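Side-chain contacts in 2-polyprenyl-6-methoxyphenol hydroxylase-like FAD-dependent oxidoreductase (Streptomyces sp. NRRL 11266, PDB 6UI5), which is a flavin-adenine dinucleotide-binding flavoprotein, probably an oxidoreductase of the aromatic-ring hydroxylase type: residues Val371-Phe374 with Leu375-Val379; Gln442-Ser445 with Gly446-Asp449. All coordinates share one frame; numbering follows the deposited sequence.

Contact 1: residues Val371-Phe374 with Leu375-Val379; sequences VNVF and LAEIV
A chi1 of 167° sets the Phe374 ring beside its own carbonyl carbon and opposite its amide nitrogen, and the ring projects outward, roughly across the helix axis, with one face turned toward the C-terminal end. Ile378, its CG1 turned beside the backbone N and the chain then extended (chi2 169°), reaches back one turn and lays CD1 over that face. The methyl lies 3.3 Å from both Phe374 CE1 and Phe374 CZ, a close contact between one branch of an aliphatic chain and the far end of the ring. Leu375 divides its two methyls: CD2 lies 3.9 Å from Phe374 CD2, and CD1 reaches back to Val371 CG1 at 3.8 Å, the two aliphatic chains lying side by side and pointing the same way.

All of this rides on helix 369-379, an alpha-helix whose i to i+4 bonds tie the two halves together. Leu375 N gives the straightest of them, 2.9 Å to Val371 O with an angle of 177° at the hydrogen, whereas the bond from Ile378 N to Phe374 O is longer, at 3.2 Å. The apolar residues suit a helix packed on several sides: Ile378 also touches Leu337 of helix 325-346, and Leu375 packs on Met361 of the second subunit.

Glu377 runs alongside Val373, and Val373 CG1 comes to 4.0 Å from the carboxylate carbon, Glu377 CD. The carboxylate itself is held by salt bridges to Arg401 and Arg405, which probably favour its charged form despite burial.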
loop_
_atom_site.group_PDB
_atom_site.type_symbol
_atom_site.label_atom_id
_atom_site.label_comp_id
_atom_site.label_asym_id
_atom_site.label_seq_id
_atom_site.Cartn_x
_atom_site.Cartn_y
_atom_site.Cartn_z
ATOM N N VAL A 371 -8.848 2.296 -3.567
ATOM C CA VAL A 371 -7.601 2.901 -3.120
ATOM C C VAL A 371 -7.472 4.301 -3.697
ATOM O O VAL A 371 -7.198 5.263 -2.962
ATOM C CB VAL A 371 -6.395 2.019 -3.480
ATOM C CG1 VAL A 371 -5.094 2.775 -3.173
ATOM C CG2 VAL A 371 -6.453 0.677 -2.706
ATOM N N ASN A 372 -7.722 4.447 -5.009
ATOM C CA ASN A 372 -7.638 5.758 -5.653
ATOM C C ASN A 372 -8.532 6.763 -4.948
ATOM O O ASN A 372 -8.103 7.882 -4.630
ATOM C CB ASN A 372 -8.019 5.661 -7.126
ATOM C CG ASN A 372 -6.835 5.322 -8.007
ATOM O OD1 ASN A 372 -6.112 6.206 -8.495
ATOM N ND2 ASN A 372 -6.621 4.030 -8.209
ATOM N N VAL A 373 -9.770 6.368 -4.658
ATOM C CA VAL A 373 -10.702 7.312 -4.065
ATOM C C VAL A 373 -10.274 7.655 -2.647
ATOM O O VAL A 373 -10.257 8.828 -2.252
ATOM C CB VAL A 373 -12.130 6.743 -4.129
ATOM C CG1 VAL A 373 -13.091 7.572 -3.275
ATOM C CG2 VAL A 373 -12.558 6.698 -5.593
ATOM N N PHE A 374 -9.863 6.650 -1.880
ATOM C CA PHE A 374 -9.474 6.899 -0.499
ATOM C C PHE A 374 -8.307 7.876 -0.419
ATOM O O PHE A 374 -8.385 8.884 0.297
ATOM C CB PHE A 374 -9.116 5.593 0.192
ATOM C CG PHE A 374 -8.408 5.779 1.506
ATOM C CD1 PHE A 374 -9.117 6.127 2.642
ATOM C CD2 PHE A 374 -7.046 5.550 1.614
ATOM C CE1 PHE A 374 -8.482 6.277 3.849
ATOM C CE2 PHE A 374 -6.403 5.686 2.823
ATOM C CZ PHE A 374 -7.125 6.051 3.947
ATOM N N LEU A 375 -7.228 7.601 -1.180
ATOM C CA LEU A 375 -6.034 8.460 -1.176
ATOM C C LEU A 375 -6.319 9.839 -1.755
ATOM O O LEU A 375 -5.930 10.846 -1.163
ATOM C CB LEU A 375 -4.899 7.802 -1.950
ATOM C CG LEU A 375 -4.305 6.539 -1.322
ATOM C CD1 LEU A 375 -3.243 5.946 -2.237
ATOM C CD2 LEU A 375 -3.728 6.831 0.065
ATOM N N ALA A 376 -7.022 9.903 -2.892
ATOM C CA ALA A 376 -7.361 11.193 -3.493
ATOM C C ALA A 376 -8.185 12.056 -2.550
ATOM O O ALA A 376 -8.047 13.286 -2.533
ATOM C CB ALA A 376 -8.124 10.996 -4.804
ATOM N N GLU A 377 -9.072 11.439 -1.787
ATOM C CA GLU A 377 -9.875 12.205 -0.841
ATOM C C GLU A 377 -9.005 12.811 0.239
ATOM O O GLU A 377 -9.201 13.973 0.628
ATOM C CB GLU A 377 -10.927 11.310 -0.193
ATOM C CG GLU A 377 -12.059 10.949 -1.116
ATOM C CD GLU A 377 -13.203 10.332 -0.348
ATOM O OE1 GLU A 377 -14.354 10.540 -0.787
ATOM O OE2 GLU A 377 -12.955 9.663 0.706
ATOM N N ILE A 378 -8.063 12.026 0.754
ATOM C CA ILE A 378 -7.268 12.463 1.892
ATOM C C ILE A 378 -6.247 13.527 1.471
ATOM O O ILE A 378 -6.213 14.622 2.038
ATOM C CB ILE A 378 -6.633 11.228 2.539
ATOM C CG1 ILE A 378 -7.675 10.617 3.439
ATOM C CG2 ILE A 378 -5.381 11.556 3.325
ATOM C CD1 ILE A 378 -7.288 9.311 3.911
ATOM N N VAL A 379 -5.468 13.262 0.417
ATOM C CA VAL A 379 -4.478 14.243 -0.017
ATOM C C VAL A 379 -5.127 15.513 -0.534
ATOM O O VAL A 379 -4.450 16.537 -0.602
ATOM C CB VAL A 379 -3.493 13.688 -1.087
ATOM C CG1 VAL A 379 -3.038 12.294 -0.709
ATOM C CG2 VAL A 379 -4.093 13.688 -2.483
#

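Contact 2: residues Gln442-Ser445 with Gly446-Asp449; sequences QEES and GWAD
From Ser445 onward phi and psi are near helical, after the more extended Gln442 to Glu444, and two successive, overlapping turns are each closed by one weak hydrogen bond from residue i+3 to residue i: Trp447 N to Glu444 O at 3.1 Å and Ala448 N to Ser445 O at 3.3 Å. The turns belong to the loop joining strands 430-434 and 451-455, parallel neighbours in the mixed sheet of the C-terminal region, which is probably thioredoxin-like.

Trp447 is the buried residue of the pair of turns. Its large indole suits the position because it covers Leu491 and Phe495 of helix 484-495, while its NE1 hydrogen-bonds Gly496 O. The benzo side of the indole faces Glu444: Glu444 CB comes to the ring edge, near its plane, 3.6 Å from Trp447 CE3 and 3.7 Å from Trp447 CZ3. Only the aliphatic base of the glutamate is used here. A bend at chi2 (-67°) helps carry the carboxylate away from the indole, and its OE2 pairs with Arg488 and Gln484 on that same helix, so one residue offers carbon to the ring and charge to the helix.

Gly446, having no side chain, suits a place close to the indole. On the exposed side the small Ala448 fits against the backbone, its CB 3.3 Å from Ser445 O.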
loop_
_atom_site.group_PDB
_atom_site.type_symbol
_atom_site.label_atom_id
_atom_site.label_comp_id
_atom_site.label_asym_id
_atom_site.label_seq_id
_atom_site.Cartn_x
_atom_site.Cartn_y
_atom_site.Cartn_z
ATOM N N GLN A 442 -40.076 18.967 7.427
ATOM C CA GLN A 442 -40.600 19.494 8.683
ATOM C C GLN A 442 -39.413 19.972 9.500
ATOM O O GLN A 442 -38.602 19.159 9.950
ATOM C CB GLN A 442 -41.401 18.441 9.449
ATOM C CG GLN A 442 -41.822 18.892 10.859
ATOM C CD GLN A 442 -41.995 17.717 11.814
ATOM O OE1 GLN A 442 -41.587 17.784 12.978
ATOM N NE2 GLN A 442 -42.601 16.630 11.324
ATOM N N GLU A 443 -39.288 21.284 9.679
ATOM C CA GLU A 443 -38.149 21.805 10.412
ATOM C C GLU A 443 -38.410 21.744 11.911
ATOM O O GLU A 443 -39.481 22.136 12.384
ATOM C CB GLU A 443 -37.815 23.229 9.977
ATOM C CG GLU A 443 -38.923 24.233 10.086
ATOM C CD GLU A 443 -38.382 25.647 10.072
ATOM O OE1 GLU A 443 -37.403 25.904 10.814
ATOM O OE2 GLU A 443 -38.920 26.488 9.312
ATOM N N GLU A 444 -37.435 21.231 12.657
ATOM C CA GLU A 444 -37.574 21.155 14.105
ATOM C C GLU A 444 -37.310 22.553 14.654
ATOM O O GLU A 444 -36.159 22.967 14.832
ATOM C CB GLU A 444 -36.636 20.103 14.682
ATOM C CG GLU A 444 -36.872 18.705 14.142
ATOM C CD GLU A 444 -38.230 18.093 14.577
ATOM O OE1 GLU A 444 -38.753 18.482 15.641
ATOM O OE2 GLU A 444 -38.770 17.223 13.854
ATOM N N SER A 445 -38.396 23.287 14.917
ATOM C CA SER A 445 -38.319 24.664 15.390
ATOM C C SER A 445 -37.531 24.807 16.682
ATOM O O SER A 445 -37.272 25.931 17.106
ATOM C CB SER A 445 -39.725 25.222 15.616
ATOM O OG SER A 445 -40.337 24.614 16.748
ATOM N N GLY A 446 -37.205 23.722 17.355
ATOM C CA GLY A 446 -36.473 23.879 18.577
ATOM C C GLY A 446 -35.138 24.478 18.201
ATOM O O GLY A 446 -34.774 25.565 18.650
ATOM N N TRP A 447 -34.436 23.813 17.308
ATOM C CA TRP A 447 -33.105 24.251 16.961
ATOM C C TRP A 447 -33.089 25.435 15.981
ATOM O O TRP A 447 -32.009 25.806 15.507
ATOM C CB TRP A 447 -32.341 23.052 16.420
ATOM C CG TRP A 447 -32.168 22.000 17.476
ATOM C CD1 TRP A 447 -31.086 21.830 18.299
ATOM C CD2 TRP A 447 -33.114 20.983 17.843
ATOM N NE1 TRP A 447 -31.300 20.764 19.146
ATOM C CE2 TRP A 447 -32.532 20.224 18.883
ATOM C CE3 TRP A 447 -34.401 20.644 17.395
ATOM C CZ2 TRP A 447 -33.187 19.148 19.480
ATOM C CZ3 TRP A 447 -35.055 19.562 17.984
ATOM C CH2 TRP A 447 -34.448 18.826 19.017
ATOM N N ALA A 448 -34.244 26.062 15.718
ATOM C CA ALA A 448 -34.366 27.099 14.692
ATOM C C ALA A 448 -33.339 28.215 14.823
ATOM O O ALA A 448 -33.060 28.908 13.838
ATOM C CB ALA A 448 -35.768 27.713 14.742
ATOM N N ASP A 449 -32.779 28.406 16.011
ATOM C CA ASP A 449 -31.850 29.492 16.278
ATOM C C ASP A 449 -30.394 29.128 15.984
ATOM O O ASP A 449 -29.601 30.020 15.650
ATOM C CB ASP A 449 -32.002 29.935 17.737
ATOM C CG ASP A 449 -31.896 28.777 18.724
ATOM O OD1 ASP A 449 -31.866 27.601 18.297
ATOM O OD2 ASP A 449 -31.855 29.050 19.944
#

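The two contacts belong to different parts of the chain, their nearest atoms about 28 Å apart, and share no secondary-structure element. Contact 1 is a buried contact along one helix, helix 369-379, with neighbours on helix 325-346, strands 69-75 and 78-80, and the second subunit; contact 2 is a surface loop that no other protein chain of the assembly touches. Their chemistry follows suit. In residues 371-379 regular backbone bonds carry aliphatic and aromatic packing. Within residues 442-449 the contact consists of weak turn bonds and a CB at an indole edge, while the polar ends go to helix 484-495 and the C-terminal tail. The glutamate is buried in contact 1 and partly exposed in contact 2.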